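Local coordinates for hypothetical protein DUF871 (Enterococcus faecalis, PDB 2P0O), which is of unknown function in detail but is probably a MupG-like 6-phospho-N-acetylmuramidase, cleaving the glycosidic bond of 6-phosphorylated N-acetylmuramic acid in cell-wall recycling, at residues Arg270-Ser275 with Gln320-Asp325; Glu298-Gly303 with Val324-Asp329; Gly12-Asn17 with Arg49-Asp54; Ile34-His39 with Ile66-Ser71. All coordinates share one frame; numbering follows the deposited sequence.

Contact 1: Arg270-Ser275 with Gln320-Asp325; sequences RDVLRS and QVTLVD
Three backbone hydrogen bonds join 270-275 to 320-325. L273 pairs with V321 in both directions: L273 N donates to V321 O at 2.6 Å, in the carbonyl plane, and V321 N returns a bond to L273 O at 3.1 Å, on a lone pair. Where the strand 320-322 ends, L323 N reaches D271 O at 2.7 Å, straight at hydrogen (164°) but from above the carbonyl plane. R270, extended to CD and bent at chi3, makes a salt bridge from NE to D271 OD1 at 3.0 Å.

V272 and R274 face T322 and Q320 in non-hydrogen-bonded pairs. The extended Q320 chain crosses V272 obliquely and lays its amide against both methyls, OE1 lying 3.3 Å from V272 CG1, while Q320 NE2 and the R274 guanidinium both turn to E318. On the other face L273 CB meets V321 CB at 4.1 Å. L323, with CG anti to its carbonyl carbon (chi1 -68°), crosses L273 at about a right angle and brings CD2 to 3.9 Å from L273 CG; F355 of strand 354-359 packs on both L273 and V321.

Strand directions 170° apart and axes 4.4 Å apart identify an antiparallel ladder, with 272-275 as the edge strand of the four-stranded sheet in the C-terminal domain, whose sequence family belongs to the cyclophilin-like clan.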
# COMPACT_ATOMS: atom_id res chain seq x y z
N ARG A 270 -10.74 9.85 21.22
CA ARG A 270 -10.63 10.76 20.09
C ARG A 270 -9.19 11.27 20.00
O ARG A 270 -8.60 11.28 18.93
CB ARG A 270 -11.59 11.96 20.31
CG ARG A 270 -11.72 12.88 19.10
CD ARG A 270 -12.55 14.10 19.46
NE ARG A 270 -11.90 14.84 20.54
CZ ARG A 270 -12.39 15.96 21.06
NH1 ARG A 270 -11.74 16.57 22.02
NH2 ARG A 270 -13.54 16.46 20.62
N ASP A 271 -8.62 11.69 21.13
CA ASP A 271 -7.44 12.55 21.14
C ASP A 271 -6.10 11.81 21.18
O ASP A 271 -5.06 12.40 20.84
CB ASP A 271 -7.46 13.44 22.39
CG ASP A 271 -8.54 14.48 22.35
OD1 ASP A 271 -8.98 14.83 21.24
OD2 ASP A 271 -8.92 14.96 23.45
N VAL A 272 -6.13 10.56 21.66
CA VAL A 272 -4.92 9.83 22.03
C VAL A 272 -5.10 8.35 21.74
O VAL A 272 -6.22 7.83 21.71
CB VAL A 272 -4.58 9.96 23.56
CG1 VAL A 272 -4.17 11.40 23.96
CG2 VAL A 272 -5.74 9.48 24.45
N LEU A 273 -3.99 7.68 21.51
CA LEU A 273 -3.92 6.23 21.62
C LEU A 273 -3.64 5.93 23.09
O LEU A 273 -2.82 6.61 23.71
CB LEU A 273 -2.78 5.68 20.75
CG LEU A 273 -2.96 5.72 19.24
CD1 LEU A 273 -1.75 5.09 18.51
CD2 LEU A 273 -4.31 5.05 18.75
N ARG A 274 -4.32 4.94 23.65
CA ARG A 274 -4.11 4.61 25.07
C ARG A 274 -3.62 3.19 25.24
O ARG A 274 -4.31 2.23 24.85
CB ARG A 274 -5.38 4.79 25.92
CG ARG A 274 -6.06 6.13 25.84
CD ARG A 274 -7.38 6.09 26.65
NE ARG A 274 -7.11 5.97 28.11
CZ ARG A 274 -8.04 5.70 29.03
NH1 ARG A 274 -7.71 5.64 30.32
NH2 ARG A 274 -9.31 5.54 28.67
N SER A 275 -2.45 3.04 25.86
CA SER A 275 -1.87 1.72 26.06
C SER A 275 -2.56 1.08 27.24
O SER A 275 -2.42 1.52 28.38
CB SER A 275 -0.37 1.78 26.28
OG SER A 275 0.11 0.48 26.63
N GLN A 320 0.29 7.08 26.59
CA GLN A 320 -0.49 7.57 25.48
C GLN A 320 0.41 8.03 24.33
O GLN A 320 1.60 8.41 24.54
CB GLN A 320 -1.34 8.72 25.93
CG GLN A 320 -2.28 8.42 27.10
CD GLN A 320 -3.21 9.56 27.38
OE1 GLN A 320 -2.96 10.69 26.95
NE2 GLN A 320 -4.28 9.29 28.09
N VAL A 321 -0.15 8.00 23.14
CA VAL A 321 0.41 8.70 22.00
C VAL A 321 -0.69 9.64 21.54
O VAL A 321 -1.84 9.20 21.31
CB VAL A 321 0.78 7.71 20.87
CG1 VAL A 321 1.47 8.43 19.69
CG2 VAL A 321 1.66 6.55 21.40
N THR A 322 -0.35 10.92 21.38
CA THR A 322 -1.31 11.92 20.91
C THR A 322 -1.66 11.82 19.43
O THR A 322 -0.78 11.65 18.58
CB THR A 322 -0.94 13.38 21.31
OG1 THR A 322 0.28 13.80 20.71
CG2 THR A 322 -0.82 13.48 22.85
N LEU A 323 -2.97 11.91 19.15
CA LEU A 323 -3.47 11.84 17.78
C LEU A 323 -3.69 13.23 17.22
O LEU A 323 -3.84 13.40 16.02
CB LEU A 323 -4.76 11.02 17.73
CG LEU A 323 -4.56 9.51 18.02
CD1 LEU A 323 -5.91 8.76 18.01
CD2 LEU A 323 -3.57 8.87 17.04
N VAL A 324 -3.72 14.22 18.13
CA VAL A 324 -3.93 15.63 17.83
C VAL A 324 -2.95 16.44 18.71
O VAL A 324 -2.38 15.91 19.64
CB VAL A 324 -5.41 16.04 18.13
CG1 VAL A 324 -6.41 15.17 17.36
CG2 VAL A 324 -5.74 15.92 19.63
N ASP A 325 -2.77 17.74 18.43
CA ASP A 325 -1.96 18.61 19.28
C ASP A 325 -2.67 18.83 20.61
O ASP A 325 -3.79 19.37 20.65
CB ASP A 325 -1.73 19.96 18.60
CG ASP A 325 -0.81 19.88 17.40
OD1 ASP A 325 -0.26 18.78 17.11
OD2 ASP A 325 -0.62 20.93 16.73

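Contact 2: Glu298-Gly303 with Val324-Asp329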
# COMPACT_ATOMS: atom_id res chain seq x y z
N GLU A 298 6.03 18.90 28.75
CA GLU A 298 5.93 19.93 27.71
C GLU A 298 4.67 19.77 26.86
O GLU A 298 3.91 18.82 27.03
CB GLU A 298 7.19 19.89 26.85
CG GLU A 298 8.43 20.01 27.66
CD GLU A 298 8.64 21.44 28.16
OE1 GLU A 298 9.26 22.22 27.40
OE2 GLU A 298 8.22 21.78 29.30
N ALA A 299 4.46 20.71 25.93
CA ALA A 299 3.37 20.59 24.96
C ALA A 299 3.37 19.20 24.29
O ALA A 299 4.42 18.55 24.21
CB ALA A 299 3.48 21.70 23.93
N ARG A 300 2.23 18.73 23.81
CA ARG A 300 2.16 17.39 23.24
C ARG A 300 1.67 17.38 21.78
O ARG A 300 0.54 16.93 21.51
CB ARG A 300 1.27 16.50 24.13
CG ARG A 300 1.81 16.37 25.56
CD ARG A 300 0.79 15.78 26.50
NE ARG A 300 -0.24 16.76 26.85
CZ ARG A 300 -1.48 16.45 27.24
NH1 ARG A 300 -1.87 15.17 27.33
NH2 ARG A 300 -2.33 17.42 27.55
N PRO A 301 2.49 17.91 20.85
CA PRO A 301 2.03 17.90 19.45
C PRO A 301 1.76 16.49 18.95
O PRO A 301 2.19 15.50 19.57
CB PRO A 301 3.16 18.62 18.68
CG PRO A 301 4.37 18.50 19.55
CD PRO A 301 3.82 18.53 20.98
N VAL A 302 0.99 16.39 17.87
CA VAL A 302 0.63 15.09 17.31
C VAL A 302 1.84 14.15 17.26
O VAL A 302 2.90 14.49 16.76
CB VAL A 302 -0.13 15.21 15.92
CG1 VAL A 302 0.67 16.00 14.89
CG2 VAL A 302 -0.48 13.81 15.39
N GLY A 303 1.69 12.97 17.84
CA GLY A 303 2.73 11.93 17.80
C GLY A 303 3.50 11.82 19.09
O GLY A 303 4.28 10.91 19.25
N VAL A 324 -3.72 14.22 18.13
CA VAL A 324 -3.93 15.63 17.83
C VAL A 324 -2.95 16.44 18.71
O VAL A 324 -2.38 15.91 19.64
CB VAL A 324 -5.41 16.04 18.13
CG1 VAL A 324 -6.41 15.17 17.36
CG2 VAL A 324 -5.74 15.92 19.63
N ASP A 325 -2.77 17.74 18.43
CA ASP A 325 -1.96 18.61 19.28
C ASP A 325 -2.67 18.83 20.61
O ASP A 325 -3.79 19.37 20.65
CB ASP A 325 -1.73 19.96 18.60
CG ASP A 325 -0.81 19.88 17.40
OD1 ASP A 325 -0.26 18.78 17.11
OD2 ASP A 325 -0.62 20.93 16.73
N LEU A 326 -2.02 18.43 21.69
CA LEU A 326 -2.53 18.66 23.04
C LEU A 326 -1.61 19.62 23.81
O LEU A 326 -0.40 19.67 23.59
CB LEU A 326 -2.74 17.34 23.80
CG LEU A 326 -3.98 16.53 23.37
CD1 LEU A 326 -4.11 15.21 24.14
CD2 LEU A 326 -5.25 17.35 23.62
N PRO A 327 -2.21 20.43 24.70
CA PRO A 327 -1.36 21.35 25.41
C PRO A 327 -0.56 20.66 26.56
O PRO A 327 -0.86 19.51 26.93
CB PRO A 327 -2.36 22.38 25.94
CG PRO A 327 -3.65 21.55 26.16
CD PRO A 327 -3.64 20.52 25.08
N LYS A 328 0.46 21.36 27.07
CA LYS A 328 1.21 21.01 28.28
C LYS A 328 0.29 20.62 29.45
O LYS A 328 -0.72 21.29 29.69
CB LYS A 328 1.98 22.27 28.70
CG LYS A 328 2.95 22.11 29.85
CD LYS A 328 2.81 23.21 30.90
CE LYS A 328 3.25 24.57 30.39
NZ LYS A 328 4.72 24.64 30.15
N ASP A 329 0.65 19.56 30.18
CA ASP A 329 -0.07 19.14 31.39
C ASP A 329 0.98 18.70 32.43
O ASP A 329 1.74 17.76 32.19
CB ASP A 329 -1.04 18.00 31.02
CG ASP A 329 -1.98 17.59 32.17
OD1 ASP A 329 -1.53 17.49 33.33
OD2 ASP A 329 -3.17 17.31 31.91
O HOH W 1 2.41 17.55 29.06
O HOH W 2 6.56 22.38 32.01
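R300 leaves its backbone with CG anti to the carbonyl carbon (chi1 -60°), runs on extended through chi2, then bends at chi3 (-75°), and that bend turns the guanidinium edge onto the carbonyl of P327. NE and NH2 both grip P327 O side-on, NH2 at 2.6 Å and NE at 2.8 Å; the oxygen lies practically in the guanidinium plane, so two bonds to a single acceptor fix the rotation of the group. L326 CB sits 3.7 Å above the centre of one guanidinium face, and D329 CB lies over the opposite one. D329 OD2 lies well out of the guanidinium plane with no N-H aimed at it, so only charge acts; the carboxylate's salt bridge is to K331.

The backbones run antiparallel and make a single hydrogen-bonded bridge: R300 N donates to L326 O at 2.8 Å and L326 N to R300 O at 3.0 Å, the latter almost straight (175°). Beyond it, D325 carries CG beside its own backbone N and accepts V302 N on the anti lone pair of OD1, 2.8 Å away; P301 CA and V302 CG1 close around the same oxygen. At the other end a water donates to E298 O and accepts from D329 N, 2.9 Å away, linking the backbones where direct bonds stop.

These two loops lead into strands 304-308 and 332-337, neighbours in the antiparallel sheet: R300 packs on V332 and T334, P301 packs on R337, and T322 OG1 bonds R300 O.

Contact 3: Gly12-Asn17 with Arg49-Asp54; sequences GEEITN and RQRLTD
A loop without regular structure passes alongside helix 48-62, the nearest CA atoms, E14 and R51, being 7.1 Å apart. It is the beta-alpha loop that follows the first strand of the TIM barrel and runs up to T16, the N-cap, with N17 starting helix 17-28.

R51 contributes the largest share of the contact. Its chain, extended from CG to NE (chi2 177°, chi3 -157°), lifts the guanidinium off the helix and lays one face along the loop backbone: E14 N stands 3.8 Å above the centre of the plane and E13 C 3.5 Å above it toward the rim. No hydrogen bond joins the segments; NH1 bonds to L11 O, just before G12 in the same loop, while Y48 makes a cation-pi contact. E14 is bent at chi2 (57°), so that OE2 accepts its neighbour's I15 N at 2.9 Å from above the carboxylate plane. The carboxylate is near R51 without forming a salt bridge, and OE2 is 4.2 Å from D54 OD2, a like-charge pair that probably disfavours full ionisation.

I15 points its side chain at the helix, and its CD1 ends 3.6 Å from R51 O and 3.9 Å from D54 CB.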
# COMPACT_ATOMS: atom_id res chain seq x y z
N GLY A 12 10.82 -1.97 -19.44
CA GLY A 12 11.56 -1.08 -20.34
C GLY A 12 13.05 -1.22 -20.10
O GLY A 12 13.88 -0.62 -20.80
N GLU A 13 13.39 -2.04 -19.12
CA GLU A 13 14.78 -2.33 -18.79
C GLU A 13 14.94 -3.85 -18.56
O GLU A 13 13.95 -4.55 -18.32
CB GLU A 13 15.19 -1.49 -17.56
CG GLU A 13 15.42 0.05 -17.84
CD GLU A 13 14.26 0.98 -17.38
OE1 GLU A 13 13.49 0.64 -16.43
OE2 GLU A 13 14.14 2.10 -17.97
N GLU A 14 16.16 -4.36 -18.65
CA GLU A 14 16.39 -5.80 -18.41
C GLU A 14 16.14 -6.13 -16.93
O GLU A 14 16.48 -5.32 -16.05
CB GLU A 14 17.79 -6.22 -18.87
CG GLU A 14 18.11 -7.73 -18.71
CD GLU A 14 17.12 -8.65 -19.44
OE1 GLU A 14 17.31 -8.88 -20.67
OE2 GLU A 14 16.18 -9.15 -18.77
N ILE A 15 15.50 -7.28 -16.68
CA ILE A 15 15.15 -7.68 -15.31
C ILE A 15 16.41 -8.00 -14.51
O ILE A 15 17.01 -9.05 -14.70
CB ILE A 15 14.17 -8.89 -15.26
CG1 ILE A 15 12.97 -8.67 -16.19
CG2 ILE A 15 13.66 -9.10 -13.82
CD1 ILE A 15 11.98 -9.85 -16.24
N THR A 16 16.80 -7.07 -13.63
CA THR A 16 18.00 -7.21 -12.79
C THR A 16 17.82 -8.27 -11.72
O THR A 16 16.68 -8.73 -11.49
CB THR A 16 18.36 -5.90 -12.08
OG1 THR A 16 17.28 -5.52 -11.23
CG2 THR A 16 18.63 -4.78 -13.08
N ASN A 17 18.94 -8.65 -11.05
CA ASN A 17 18.84 -9.59 -9.93
C ASN A 17 18.17 -8.92 -8.73
O ASN A 17 17.36 -9.56 -8.02
CB ASN A 17 20.21 -10.15 -9.61
CG ASN A 17 20.78 -10.95 -10.79
OD1 ASN A 17 20.02 -11.43 -11.64
ND2 ASN A 17 22.11 -11.09 -10.84
N ARG A 49 9.44 -9.46 -25.71
CA ARG A 49 8.76 -10.76 -25.66
C ARG A 49 9.50 -11.74 -24.75
O ARG A 49 8.84 -12.49 -24.00
CB ARG A 49 8.59 -11.37 -27.07
CG ARG A 49 7.41 -12.37 -27.16
CD ARG A 49 7.48 -13.21 -28.43
NE ARG A 49 6.22 -13.90 -28.72
CZ ARG A 49 5.88 -15.10 -28.26
NH1 ARG A 49 4.71 -15.63 -28.60
NH2 ARG A 49 6.70 -15.78 -27.46
N GLN A 50 10.87 -11.71 -24.81
CA GLN A 50 11.67 -12.57 -23.93
C GLN A 50 11.66 -12.06 -22.49
O GLN A 50 11.68 -12.85 -21.55
CB GLN A 50 13.09 -12.79 -24.39
CG GLN A 50 13.64 -14.13 -23.89
CD GLN A 50 15.06 -14.07 -23.25
OE1 GLN A 50 16.04 -14.65 -23.81
NE2 GLN A 50 15.17 -13.39 -22.07
N ARG A 51 11.62 -10.74 -22.32
CA ARG A 51 11.45 -10.12 -21.00
C ARG A 51 10.16 -10.57 -20.30
O ARG A 51 10.13 -10.85 -19.11
CB ARG A 51 11.51 -8.58 -21.10
CG ARG A 51 12.94 -8.05 -21.14
CD ARG A 51 13.01 -6.55 -21.31
NE ARG A 51 14.30 -6.18 -21.89
CZ ARG A 51 14.69 -4.93 -22.16
NH1 ARG A 51 13.90 -3.89 -21.91
NH2 ARG A 51 15.89 -4.73 -22.68
N LEU A 52 9.07 -10.61 -21.06
CA LEU A 52 7.77 -11.05 -20.55
C LEU A 52 7.78 -12.52 -20.25
O LEU A 52 7.17 -12.92 -19.27
CB LEU A 52 6.65 -10.71 -21.54
CG LEU A 52 5.16 -10.55 -21.08
CD1 LEU A 52 4.97 -9.46 -20.00
CD2 LEU A 52 4.25 -10.26 -22.27
N THR A 53 8.49 -13.34 -21.10
CA THR A 53 8.66 -14.75 -20.86
C THR A 53 9.45 -14.97 -19.57
O THR A 53 9.15 -15.89 -18.82
CB THR A 53 9.29 -15.53 -22.09
OG1 THR A 53 8.53 -15.19 -23.28
CG2 THR A 53 9.26 -17.07 -21.84
N ASP A 54 10.47 -14.15 -19.32
CA ASP A 54 11.28 -14.21 -18.01
C ASP A 54 10.41 -13.85 -16.80
O ASP A 54 10.51 -14.50 -15.73
CB ASP A 54 12.48 -13.25 -18.03
CG ASP A 54 13.48 -13.56 -19.13
OD1 ASP A 54 13.77 -14.78 -19.40
OD2 ASP A 54 13.99 -12.56 -19.72

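Contact 4: Ile34-His39 with Ile66-Ser71; sequences IFTSLH and IMVDIS
Strands 33-38 and 65-70 are the second and third staves of the eight-stranded TIM barrel, adjacent and parallel, their axes 4.7 Å apart with directions differing by 19°. The ladder alternates between strands: M67 N donates to I34 O at 2.9 Å, T36 N to M67 O, D69 N to T36 O at 2.8 Å, and L38 N to D69 O. The last three run nearly along the C=O axis, and CA-H...O contacts such as I66 CA to I34 O reinforce the register.

One face carries I34, T36, L38, I66, V68 and I70. T36 and V68 run alongside each other, with their CG2 methyls 3.8 Å apart, and the L38 side chain crosses V68 obliquely, CD1 4.0 Å from V68 CG1. I34 and I66 both pack on L55 and A59 of helix 48-62, placing this face outward against the helical layer.

F35, M67, S37 and D69 occupy the barrel interior. F35, with CG anti to the backbone N (chi1 176°), brings CZ to 3.6 Å from D69 CB while CD1 approaches CG of the selenomethionine M67 at 3.8 Å; F177 meets the F35 ring edge-to-face, and the W144 ring also meets it. S37 OG gives D69 OD1 only a weak bond at 3.4 Å.

D69 has its main partner in R97, to which OD2 makes a salt bridge. R97 would be expected to favour ionised D69, and nearby D99 to oppose it; a charged cluster thus lies beside the F35 ring inside the barrel.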
# COMPACT_ATOMS: atom_id res chain seq x y z
N ILE A 34 1.41 -8.62 -9.63
CA ILE A 34 2.28 -7.76 -10.39
C ILE A 34 1.46 -7.00 -11.44
O ILE A 34 0.58 -7.58 -12.10
CB ILE A 34 3.40 -8.56 -11.11
CG1 ILE A 34 4.30 -9.26 -10.08
CG2 ILE A 34 4.20 -7.62 -12.05
CD1 ILE A 34 5.08 -10.45 -10.65
N PHE A 35 1.77 -5.71 -11.55
CA PHE A 35 1.30 -4.86 -12.65
C PHE A 35 2.51 -4.44 -13.48
O PHE A 35 3.57 -4.10 -12.93
CB PHE A 35 0.56 -3.62 -12.12
CG PHE A 35 0.13 -2.64 -13.18
CD1 PHE A 35 -1.14 -2.76 -13.79
CD2 PHE A 35 0.96 -1.57 -13.56
CE1 PHE A 35 -1.57 -1.84 -14.77
CE2 PHE A 35 0.54 -0.64 -14.54
CZ PHE A 35 -0.74 -0.76 -15.14
N THR A 36 2.36 -4.47 -14.80
CA THR A 36 3.39 -3.98 -15.69
C THR A 36 2.76 -3.30 -16.90
O THR A 36 1.75 -3.77 -17.45
CB THR A 36 4.39 -5.11 -16.10
OG1 THR A 36 5.50 -4.53 -16.81
CG2 THR A 36 3.73 -6.19 -16.96
N SER A 37 3.37 -2.19 -17.31
CA SER A 37 2.89 -1.42 -18.46
C SER A 37 3.93 -1.43 -19.56
O SER A 37 5.05 -0.98 -19.38
CB SER A 37 2.52 0.02 -18.04
OG SER A 37 2.03 0.77 -19.15
N LEU A 38 3.54 -1.97 -20.72
CA LEU A 38 4.47 -2.16 -21.84
C LEU A 38 4.27 -1.19 -23.00
O LEU A 38 3.15 -1.03 -23.51
CB LEU A 38 4.35 -3.58 -22.37
CG LEU A 38 5.31 -4.64 -21.84
CD1 LEU A 38 4.87 -5.16 -20.47
CD2 LEU A 38 5.37 -5.77 -22.85
N HIS A 39 5.37 -0.55 -23.41
CA HIS A 39 5.45 0.19 -24.68
C HIS A 39 6.57 -0.41 -25.54
O HIS A 39 7.74 -0.39 -25.14
CB HIS A 39 5.69 1.69 -24.44
CG HIS A 39 4.79 2.28 -23.40
ND1 HIS A 39 5.04 2.15 -22.05
CD2 HIS A 39 3.62 2.96 -23.51
CE1 HIS A 39 4.07 2.74 -21.37
NE2 HIS A 39 3.19 3.24 -22.23
N ILE A 66 -0.17 -11.45 -12.94
CA ILE A 66 0.39 -10.39 -13.76
C ILE A 66 -0.69 -9.74 -14.62
O ILE A 66 -1.28 -10.38 -15.49
CB ILE A 66 1.50 -10.88 -14.73
CG1 ILE A 66 2.66 -11.57 -14.00
CG2 ILE A 66 2.04 -9.70 -15.51
CD1 ILE A 66 3.74 -12.14 -14.95
N MSE A 67 -0.94 -8.47 -14.35
CA MSE A 67 -1.81 -7.69 -15.18
C MSE A 67 -0.88 -6.92 -16.11
O MSE A 67 0.04 -6.23 -15.65
CB MSE A 67 -2.66 -6.77 -14.28
CG MSE A 67 -3.40 -5.60 -14.97
SE MSE A 67 -4.64 -6.27 -16.34
CE MSE A 67 -5.93 -7.28 -15.27
N VAL A 68 -1.09 -7.05 -17.42
CA VAL A 68 -0.28 -6.32 -18.39
C VAL A 68 -1.08 -5.19 -19.05
O VAL A 68 -2.09 -5.43 -19.74
CB VAL A 68 0.32 -7.23 -19.50
CG1 VAL A 68 1.08 -6.41 -20.53
CG2 VAL A 68 1.22 -8.35 -18.92
N ASP A 69 -0.63 -3.96 -18.85
CA ASP A 69 -1.22 -2.83 -19.50
C ASP A 69 -0.44 -2.59 -20.80
O ASP A 69 0.76 -2.32 -20.78
CB ASP A 69 -1.22 -1.61 -18.57
CG ASP A 69 -1.81 -0.37 -19.21
OD1 ASP A 69 -1.18 0.22 -20.11
OD2 ASP A 69 -2.91 0.04 -18.80
N ILE A 70 -1.13 -2.72 -21.92
CA ILE A 70 -0.48 -2.71 -23.23
C ILE A 70 -1.46 -2.24 -24.29
O ILE A 70 -2.66 -2.55 -24.22
CB ILE A 70 0.08 -4.14 -23.56
CG1 ILE A 70 0.94 -4.15 -24.82
CG2 ILE A 70 -1.05 -5.17 -23.63
CD1 ILE A 70 1.66 -5.50 -25.01
N SER A 71 -0.97 -1.48 -25.27
CA SER A 71 -1.81 -1.04 -26.37
C SER A 71 -2.06 -2.21 -27.31
O SER A 71 -1.28 -3.17 -27.34
CB SER A 71 -1.17 0.12 -27.12
OG SER A 71 -0.15 -0.34 -27.99

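Overall arrangement
From the N terminus, contact 3 opens first at 12-17, and contact 4 opens at 34-39 before contact 3 closes on 49-54; contact 4 then closes at 66-71, so the two cross. Helix 48-62 links the two strands of contact 4 in a beta-alpha-beta crossover, and L52 CD1 meets V68 CG2 at 4.1 Å, joining the helix to the barrel wall. Far along the chain, contact 1 opens at 270-275 and contact 2 at 298-303; contact 1 closes on 320-325 and contact 2 on 324-329, sharing V324 and D325. T322 O and G303 N probably bond between them. Centres of contacts 1 and 4 are about 43 Å apart, one in the C-terminal domain, the other in the barrel.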